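Local coordinates for effector protein hopAB3 (Pseudomonas syringae pv. maculicola, PDB 3TJY), which is a type III effector recognised by the tomato resistance kinase Pto, eliciting host immunity, and promotes virulence in susceptible plants, at residues F28-M37 / F51-R61. Residues are numbered along the deposited sequence; the frame is centred on the assembly and turned at random.
With SO4 (sulfate ion), chain B.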
loop_
_atom_site.group_PDB
_atom_site.type_symbol
_atom_site.label_atom_id
_atom_site.label_comp_id
_atom_site.label_asym_id
_atom_site.label_seq_id
_atom_site.Cartn_x
_atom_site.Cartn_y
_atom_site.Cartn_z
ATOM N N PHE A 28 2.576 -4.660 -3.883
ATOM C CA PHE A 28 2.484 -4.683 -2.429
ATOM C C PHE A 28 2.675 -6.098 -1.908
ATOM O O PHE A 28 3.325 -6.297 -0.895
ATOM C CB PHE A 28 1.170 -4.100 -1.940
ATOM C CG PHE A 28 1.121 -3.887 -0.454
ATOM C CD1 PHE A 28 2.016 -3.036 0.161
ATOM C CD2 PHE A 28 0.180 -4.545 0.324
ATOM C CE1 PHE A 28 1.968 -2.815 1.538
ATOM C CE2 PHE A 28 0.118 -4.331 1.697
ATOM C CZ PHE A 28 1.016 -3.461 2.309
ATOM N N ARG A 29 2.115 -7.081 -2.607
ATOM C CA ARG A 29 2.359 -8.480 -2.252
ATOM C C ARG A 29 3.858 -8.773 -2.251
ATOM O O ARG A 29 4.389 -9.371 -1.318
ATOM C CB ARG A 29 1.653 -9.423 -3.230
ATOM C CG ARG A 29 1.751 -10.888 -2.846
ATOM C CD ARG A 29 1.115 -11.778 -3.914
ATOM N NE ARG A 29 -0.283 -11.420 -4.097
ATOM C CZ ARG A 29 -0.809 -10.978 -5.234
ATOM N NH1 ARG A 29 -0.068 -10.873 -6.325
ATOM N NH2 ARG A 29 -2.094 -10.668 -5.279
ATOM N N ASN A 30 4.537 -8.340 -3.307
ATOM C CA ASN A 30 5.980 -8.521 -3.425
ATOM C C ASN A 30 6.754 -7.745 -2.359
ATOM O O ASN A 30 7.777 -8.222 -1.861
ATOM C CB ASN A 30 6.450 -8.101 -4.812
ATOM C CG ASN A 30 5.915 -8.997 -5.900
ATOM O OD1 ASN A 30 5.615 -10.171 -5.663
ATOM N ND2 ASN A 30 5.799 -8.453 -7.110
HETATM N N MSE A 31 6.264 -6.559 -2.020
HETATM C CA MSE A 31 6.876 -5.742 -0.967
HETATM C C MSE A 31 6.856 -6.497 0.352
HETATM O O MSE A 31 7.859 -6.544 1.074
HETATM C CB MSE A 31 6.138 -4.410 -0.814
HETATM C CG MSE A 31 6.609 -3.564 0.365
HETATM SE SE MSE A 31 8.370 -2.737 0.059
HETATM C CE MSE A 31 8.652 -2.048 1.850
ATOM N N LEU A 32 5.722 -7.107 0.660
ATOM C CA LEU A 32 5.598 -7.865 1.898
ATOM C C LEU A 32 6.518 -9.071 1.910
ATOM O O LEU A 32 6.886 -9.557 2.977
ATOM C CB LEU A 32 4.149 -8.299 2.138
ATOM C CG LEU A 32 3.138 -7.173 2.290
ATOM C CD1 LEU A 32 1.790 -7.745 2.664
ATOM C CD2 LEU A 32 3.618 -6.184 3.354
ATOM N N ARG A 33 6.878 -9.541 0.714
ATOM C CA ARG A 33 7.813 -10.647 0.533
ATOM C C ARG A 33 9.255 -10.162 0.599
ATOM O O ARG A 33 10.191 -10.963 0.612
ATOM C CB ARG A 33 7.575 -11.333 -0.817
ATOM C CG ARG A 33 6.287 -12.128 -0.894
ATOM C CD ARG A 33 5.941 -12.502 -2.330
ATOM N NE ARG A 33 4.825 -13.444 -2.383
ATOM C CZ ARG A 33 4.181 -13.788 -3.495
ATOM N NH1 ARG A 33 3.182 -14.658 -3.436
ATOM N NH2 ARG A 33 4.528 -13.261 -4.661
ATOM N N GLY A 34 9.430 -8.845 0.617
ATOM C CA GLY A 34 10.742 -8.243 0.766
ATOM C C GLY A 34 11.321 -7.561 -0.462
ATOM O O GLY A 34 12.494 -7.185 -0.463
ATOM N N GLU A 35 10.510 -7.392 -1.503
ATOM C CA GLU A 35 11.001 -6.821 -2.757
ATOM C C GLU A 35 10.541 -5.373 -2.918
ATOM O O GLU A 35 9.349 -5.084 -2.839
ATOM C CB GLU A 35 10.518 -7.661 -3.942
ATOM C CG GLU A 35 10.544 -9.164 -3.693
ATOM C CD GLU A 35 9.950 -9.966 -4.846
ATOM O OE1 GLU A 35 9.804 -9.400 -5.953
ATOM O OE2 GLU A 35 9.624 -11.160 -4.644
ATOM N N GLU A 36 11.486 -4.460 -3.139
ATOM C CA GLU A 36 11.146 -3.050 -3.341
ATOM C C GLU A 36 10.056 -2.880 -4.378
ATOM O O GLU A 36 10.049 -3.572 -5.398
ATOM C CB GLU A 36 12.354 -2.272 -3.848
ATOM C CG GLU A 36 13.417 -1.985 -2.828
ATOM C CD GLU A 36 14.514 -1.138 -3.424
ATOM O OE1 GLU A 36 15.189 -1.618 -4.361
ATOM O OE2 GLU A 36 14.678 0.014 -2.979
HETATM N N MSE A 37 9.159 -1.931 -4.133
HETATM C CA MSE A 37 8.162 -1.577 -5.132
HETATM C C MSE A 37 8.725 -0.556 -6.115
HETATM O O MSE A 37 9.536 0.295 -5.751
HETATM C CB MSE A 37 6.900 -1.028 -4.470
HETATM C CG MSE A 37 6.171 -2.033 -3.598
HETATM SE SE MSE A 37 4.575 -1.242 -2.848
HETATM C CE MSE A 37 5.346 -0.290 -1.440
ATOM N N PHE A 51 3.384 4.515 5.617
ATOM C CA PHE A 51 4.438 3.598 6.037
ATOM C C PHE A 51 5.751 4.368 6.041
ATOM O O PHE A 51 6.563 4.224 5.142
ATOM C CB PHE A 51 4.541 2.403 5.069
ATOM C CG PHE A 51 3.268 1.611 4.945
ATOM C CD1 PHE A 51 3.007 0.563 5.813
ATOM C CD2 PHE A 51 2.342 1.911 3.950
ATOM C CE1 PHE A 51 1.832 -0.194 5.703
ATOM C CE2 PHE A 51 1.153 1.167 3.838
ATOM C CZ PHE A 51 0.906 0.117 4.725
ATOM N N PRO A 52 5.956 5.218 7.056
ATOM C CA PRO A 52 7.058 6.174 7.022
ATOM C C PRO A 52 8.443 5.535 6.894
ATOM O O PRO A 52 9.327 6.162 6.341
ATOM C CB PRO A 52 6.946 6.891 8.370
ATOM C CG PRO A 52 6.031 6.009 9.216
ATOM C CD PRO A 52 5.114 5.368 8.257
ATOM N N ASP A 53 8.610 4.321 7.407
ATOM C CA ASP A 53 9.922 3.692 7.453
ATOM C C ASP A 53 10.161 2.770 6.263
ATOM O O ASP A 53 11.143 2.027 6.253
ATOM C CB ASP A 53 10.071 2.859 8.730
ATOM C CG ASP A 53 9.948 3.683 9.986
ATOM O OD1 ASP A 53 10.558 4.766 10.056
ATOM O OD2 ASP A 53 9.246 3.236 10.917
HETATM N N MSE A 54 9.295 2.827 5.259
HETATM C CA MSE A 54 9.320 1.824 4.188
HETATM C C MSE A 54 10.650 1.735 3.435
HETATM O O MSE A 54 11.132 0.637 3.143
HETATM C CB MSE A 54 8.181 2.063 3.200
HETATM C CG MSE A 54 8.181 1.117 2.011
HETATM SE SE MSE A 54 6.753 1.641 0.788
HETATM C CE MSE A 54 6.591 3.446 1.468
ATOM N N LEU A 55 11.246 2.878 3.110
ATOM C CA LEU A 55 12.460 2.837 2.295
ATOM C C LEU A 55 13.652 2.137 2.956
ATOM O O LEU A 55 14.256 1.252 2.346
ATOM C CB LEU A 55 12.817 4.209 1.705
ATOM C CG LEU A 55 11.728 4.794 0.800
ATOM C CD1 LEU A 55 12.189 6.064 0.102
ATOM C CD2 LEU A 55 11.261 3.770 -0.243
ATOM N N PRO A 56 14.006 2.522 4.195
ATOM C CA PRO A 56 15.106 1.805 4.844
ATOM C C PRO A 56 14.680 0.491 5.505
ATOM O O PRO A 56 15.534 -0.373 5.689
ATOM C CB PRO A 56 15.596 2.798 5.909
ATOM C CG PRO A 56 14.368 3.626 6.225
ATOM C CD PRO A 56 13.644 3.755 4.916
ATOM N N CYS A 57 13.400 0.329 5.845
ATOM C CA CYS A 57 13.016 -0.809 6.677
ATOM C C CYS A 57 12.010 -1.784 6.098
ATOM O O CYS A 57 11.701 -2.794 6.738
ATOM C CB CYS A 57 12.510 -0.344 8.050
ATOM S SG CYS A 57 13.558 0.795 8.880
ATOM N N GLY A 58 11.471 -1.499 4.921
ATOM C CA GLY A 58 10.411 -2.346 4.397
ATOM C C GLY A 58 9.089 -2.185 5.129
ATOM O O GLY A 58 8.898 -1.249 5.907
ATOM N N ILE A 59 8.165 -3.103 4.865
ATOM C CA ILE A 59 6.853 -3.088 5.495
ATOM C C ILE A 59 6.578 -4.457 6.114
ATOM O O ILE A 59 6.832 -5.490 5.495
ATOM C CB ILE A 59 5.740 -2.709 4.502
ATOM C CG1 ILE A 59 5.887 -1.248 4.056
ATOM C CG2 ILE A 59 4.350 -2.928 5.132
ATOM C CD1 ILE A 59 4.943 -0.863 2.910
ATOM N N ASP A 60 6.064 -4.459 7.339
ATOM C CA ASP A 60 5.872 -5.692 8.103
ATOM C C ASP A 60 4.523 -6.295 7.752
ATOM O O ASP A 60 3.495 -5.690 8.015
ATOM C CB ASP A 60 5.914 -5.353 9.592
ATOM C CG ASP A 60 5.682 -6.550 10.487
ATOM O OD1 ASP A 60 5.605 -7.689 9.987
ATOM O OD2 ASP A 60 5.584 -6.341 11.714
ATOM N N ARG A 61 4.520 -7.483 7.156
ATOM C CA ARG A 61 3.264 -8.071 6.704
ATOM C C ARG A 61 2.298 -8.323 7.861
ATOM O O ARG A 61 1.089 -8.425 7.657
ATOM C CB ARG A 61 3.515 -9.379 5.940
ATOM C CG ARG A 61 4.295 -10.413 6.718
ATOM C CD ARG A 61 4.050 -11.805 6.160
ATOM N NE ARG A 61 3.981 -11.806 4.703
ATOM C CZ ARG A 61 5.002 -12.097 3.905
ATOM N NH1 ARG A 61 4.842 -12.075 2.589
ATOM N NH2 ARG A 61 6.182 -12.415 4.423
HETATM S S SO4 B . -3.563 -11.435 -2.052
HETATM O O1 SO4 B . -3.596 -11.043 -0.655
HETATM O O2 SO4 B . -3.752 -10.271 -2.905
HETATM O O3 SO4 B . -2.259 -12.028 -2.322
HETATM O O4 SO4 B . -4.633 -12.391 -2.301
HETATM O O HOH W 1 3.387 -11.446 0.216
HETATM O O HOH W 2 9.271 -5.364 3.185
HETATM O O HOH W 3 6.856 -8.262 5.568
#
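Leu32 O and Ile59 O both accept a bond from water 3, at 2.9 Å and 2.8 Å, and this water accepts one from Arg61 N (2.9 Å), so three backbone groups of the two segments grip it. Water 2 links Met31 O to Ile59 N (3.0 Å from the latter). In the modelled conformer of Arg61, one of two and hence tentative, water 1 joins Arg29 O to NH1 at the guanidinium edge, in plane; one face turns toward Leu32 O, displaced toward the rim, with NH1 too poorly angled to bond it. There chi1 of 56° sets CG between backbone N and carbonyl carbon, and a bend at chi3 folds the chain across Leu32. On the apolar side, Ile59 CD1 meets the Phe28 ring edge in its plane, 3.8 Å from CE1, and lies over one face of Phe51 in its own segment, offset toward the rim. Ile59 CG2 rests 3.8 Å from Leu32 CD2; Met31, bent at chi2, brings CG to 4.1 Å from Ile59 CD1. Met37 CE approaches Met54 SE at 3.3 Å, doubtful since Met54 has two conformers; both selenomethionines reach Phe47 of helix 41-50. In this Pto-binding helical bundle, ordered waters thus serve carbonyls ending helix 21-32 while direct contact is apolar, making polar coupling mostly indirect.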